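Local coordinates for uncharacterized protein (Methanothermobacter thermautotrophicus, PDB 1IHN), which is of unknown function and adopts a compact fold of mixed beta-sheets and helices, at residues E90-Y95 with A107-T112. Sequence-based numbering, arbitrary orientation.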
loop_
_atom_site.group_PDB
_atom_site.type_symbol
_atom_site.label_atom_id
_atom_site.label_comp_id
_atom_site.label_asym_id
_atom_site.label_seq_id
_atom_site.Cartn_x
_atom_site.Cartn_y
_atom_site.Cartn_z
ATOM N N GLU A 90 4.057 -8.959 -4.834
ATOM C CA GLU A 90 3.735 -10.039 -3.897
ATOM C C GLU A 90 2.678 -9.501 -2.932
ATOM O O GLU A 90 1.853 -10.244 -2.402
ATOM C CB GLU A 90 4.973 -10.466 -3.102
ATOM C CG GLU A 90 5.864 -11.468 -3.818
ATOM C CD GLU A 90 7.161 -11.744 -3.072
ATOM O OE1 GLU A 90 7.109 -12.072 -1.864
ATOM O OE2 GLU A 90 8.235 -11.639 -3.704
ATOM N N ALA A 91 2.706 -8.193 -2.717
ATOM C CA ALA A 91 1.764 -7.546 -1.817
ATOM C C ALA A 91 0.338 -7.574 -2.348
ATOM O O ALA A 91 -0.603 -7.796 -1.584
ATOM C CB ALA A 91 2.198 -6.103 -1.554
ATOM N N ILE A 92 0.175 -7.357 -3.651
ATOM C CA ILE A 92 -1.161 -7.346 -4.246
ATOM C C ILE A 92 -1.802 -8.722 -4.241
ATOM O O ILE A 92 -3.022 -8.842 -4.159
ATOM C CB ILE A 92 -1.156 -6.826 -5.704
ATOM C CG1 ILE A 92 -0.319 -7.744 -6.592
ATOM C CG2 ILE A 92 -0.627 -5.409 -5.751
ATOM C CD1 ILE A 92 -0.586 -7.541 -8.065
ATOM N N LYS A 93 -0.978 -9.761 -4.341
ATOM C CA LYS A 93 -1.494 -11.122 -4.321
ATOM C C LYS A 93 -2.056 -11.392 -2.936
ATOM O O LYS A 93 -3.146 -11.948 -2.794
ATOM C CB LYS A 93 -0.383 -12.136 -4.616
ATOM C CG LYS A 93 0.123 -12.138 -6.049
ATOM C CD LYS A 93 1.116 -13.274 -6.260
ATOM C CE LYS A 93 1.708 -13.251 -7.664
ATOM N NZ LYS A 93 2.710 -14.344 -7.864
ATOM N N ARG A 94 -1.292 -10.994 -1.922
ATOM C CA ARG A 94 -1.676 -11.181 -0.530
ATOM C C ARG A 94 -2.942 -10.390 -0.218
ATOM O O ARG A 94 -3.799 -10.848 0.541
ATOM C CB ARG A 94 -0.539 -10.728 0.389
ATOM C CG ARG A 94 -0.810 -10.916 1.876
ATOM C CD ARG A 94 -0.900 -12.395 2.247
ATOM N NE ARG A 94 0.387 -13.071 2.101
ATOM C CZ ARG A 94 1.362 -13.034 3.004
ATOM N NH1 ARG A 94 1.204 -12.359 4.136
ATOM N NH2 ARG A 94 2.504 -13.664 2.768
ATOM N N TYR A 95 -3.044 -9.196 -0.797
ATOM C CA TYR A 95 -4.211 -8.347 -0.595
ATOM C C TYR A 95 -5.434 -9.035 -1.187
ATOM O O TYR A 95 -6.486 -9.118 -0.541
ATOM C CB TYR A 95 -4.029 -6.989 -1.284
ATOM C CG TYR A 95 -5.294 -6.154 -1.288
ATOM C CD1 TYR A 95 -5.574 -5.258 -0.257
ATOM C CD2 TYR A 95 -6.240 -6.302 -2.303
ATOM C CE1 TYR A 95 -6.771 -4.530 -0.238
ATOM C CE2 TYR A 95 -7.434 -5.586 -2.294
ATOM C CZ TYR A 95 -7.695 -4.707 -1.263
ATOM O OH TYR A 95 -8.893 -4.028 -1.258
ATOM N N ALA A 107 -4.288 -1.115 2.161
ATOM C CA ALA A 107 -2.915 -1.186 1.695
ATOM C C ALA A 107 -2.348 0.136 1.213
ATOM O O ALA A 107 -3.080 1.067 0.879
ATOM C CB ALA A 107 -2.802 -2.229 0.577
ATOM N N ILE A 108 -1.024 0.205 1.214
ATOM C CA ILE A 108 -0.293 1.358 0.723
ATOM C C ILE A 108 0.680 0.694 -0.239
ATOM O O ILE A 108 1.497 -0.134 0.163
ATOM C CB ILE A 108 0.491 2.090 1.836
ATOM C CG1 ILE A 108 -0.478 2.633 2.890
ATOM C CG2 ILE A 108 1.309 3.215 1.220
ATOM C CD1 ILE A 108 0.172 3.479 3.973
ATOM N N ILE A 109 0.563 1.045 -1.513
ATOM C CA ILE A 109 1.387 0.464 -2.555
ATOM C C ILE A 109 2.376 1.436 -3.176
ATOM O O ILE A 109 2.019 2.554 -3.546
ATOM C CB ILE A 109 0.502 -0.086 -3.697
ATOM C CG1 ILE A 109 -0.518 -1.088 -3.139
ATOM C CG2 ILE A 109 1.379 -0.690 -4.789
ATOM C CD1 ILE A 109 0.079 -2.382 -2.620
ATOM N N HIS A 110 3.622 0.987 -3.293
ATOM C CA HIS A 110 4.688 1.771 -3.911
ATOM C C HIS A 110 4.896 1.104 -5.271
ATOM O O HIS A 110 5.233 -0.080 -5.340
ATOM C CB HIS A 110 5.958 1.685 -3.059
ATOM C CG HIS A 110 7.113 2.474 -3.596
ATOM N ND1 HIS A 110 7.012 3.803 -3.943
ATOM C CD2 HIS A 110 8.408 2.129 -3.796
ATOM C CE1 HIS A 110 8.196 4.246 -4.331
ATOM N NE2 HIS A 110 9.060 3.251 -4.251
ATOM N N VAL A 111 4.686 1.853 -6.351
ATOM C CA VAL A 111 4.818 1.288 -7.695
ATOM C C VAL A 111 6.211 1.223 -8.319
ATOM O O VAL A 111 6.392 0.568 -9.342
ATOM C CB VAL A 111 3.884 2.011 -8.693
ATOM C CG1 VAL A 111 2.437 1.695 -8.356
ATOM C CG2 VAL A 111 4.132 3.517 -8.652
ATOM N N THR A 112 7.190 1.895 -7.721
ATOM C CA THR A 112 8.551 1.877 -8.253
ATOM C C THR A 112 9.503 1.255 -7.237
ATOM O O THR A 112 9.067 0.626 -6.274
ATOM C CB THR A 112 9.051 3.301 -8.586
ATOM O OG1 THR A 112 9.014 4.112 -7.406
ATOM C CG2 THR A 112 8.183 3.938 -9.658
#
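Y95 holds CG anti to its own N (chi1 171°), which carries the ring alongside A107. I109 turns CD1 back toward the helix (chi2 -68°), and this methyl meets A91 and I92. The motif is a helix packed on a beta-sheet. Helix 88-100 lies on one side of the mixed five-stranded sheet. Its segment 90-95 runs nearly antiparallel (158°) to 107-109 of the middle strand, their axes 10.0 Å apart at closest. The contact is buried, apolar and light. A91 and Y95, one helical turn apart, point toward the strand; A107 and I109, two residues apart, point toward the helix. A91 therefore faces I109, and Y95 faces A107. I108 points to the other sheet side, toward L54 and L57 of helix 52-58, so that helix lies across the sheet from helix 88-100. F4 of strand 4-8 touches I92 and I109 and meets the Y95 ring edge-to-face. The Y95 hydroxyl is hydrogen-bonded to that of Y14. I109 CD1 lies 4.4 Å from A91 CB and equally far from I92 CG2. Y95 CD1 reaches A107 CB at 4.2 Å, with the methyl oblique to the ring.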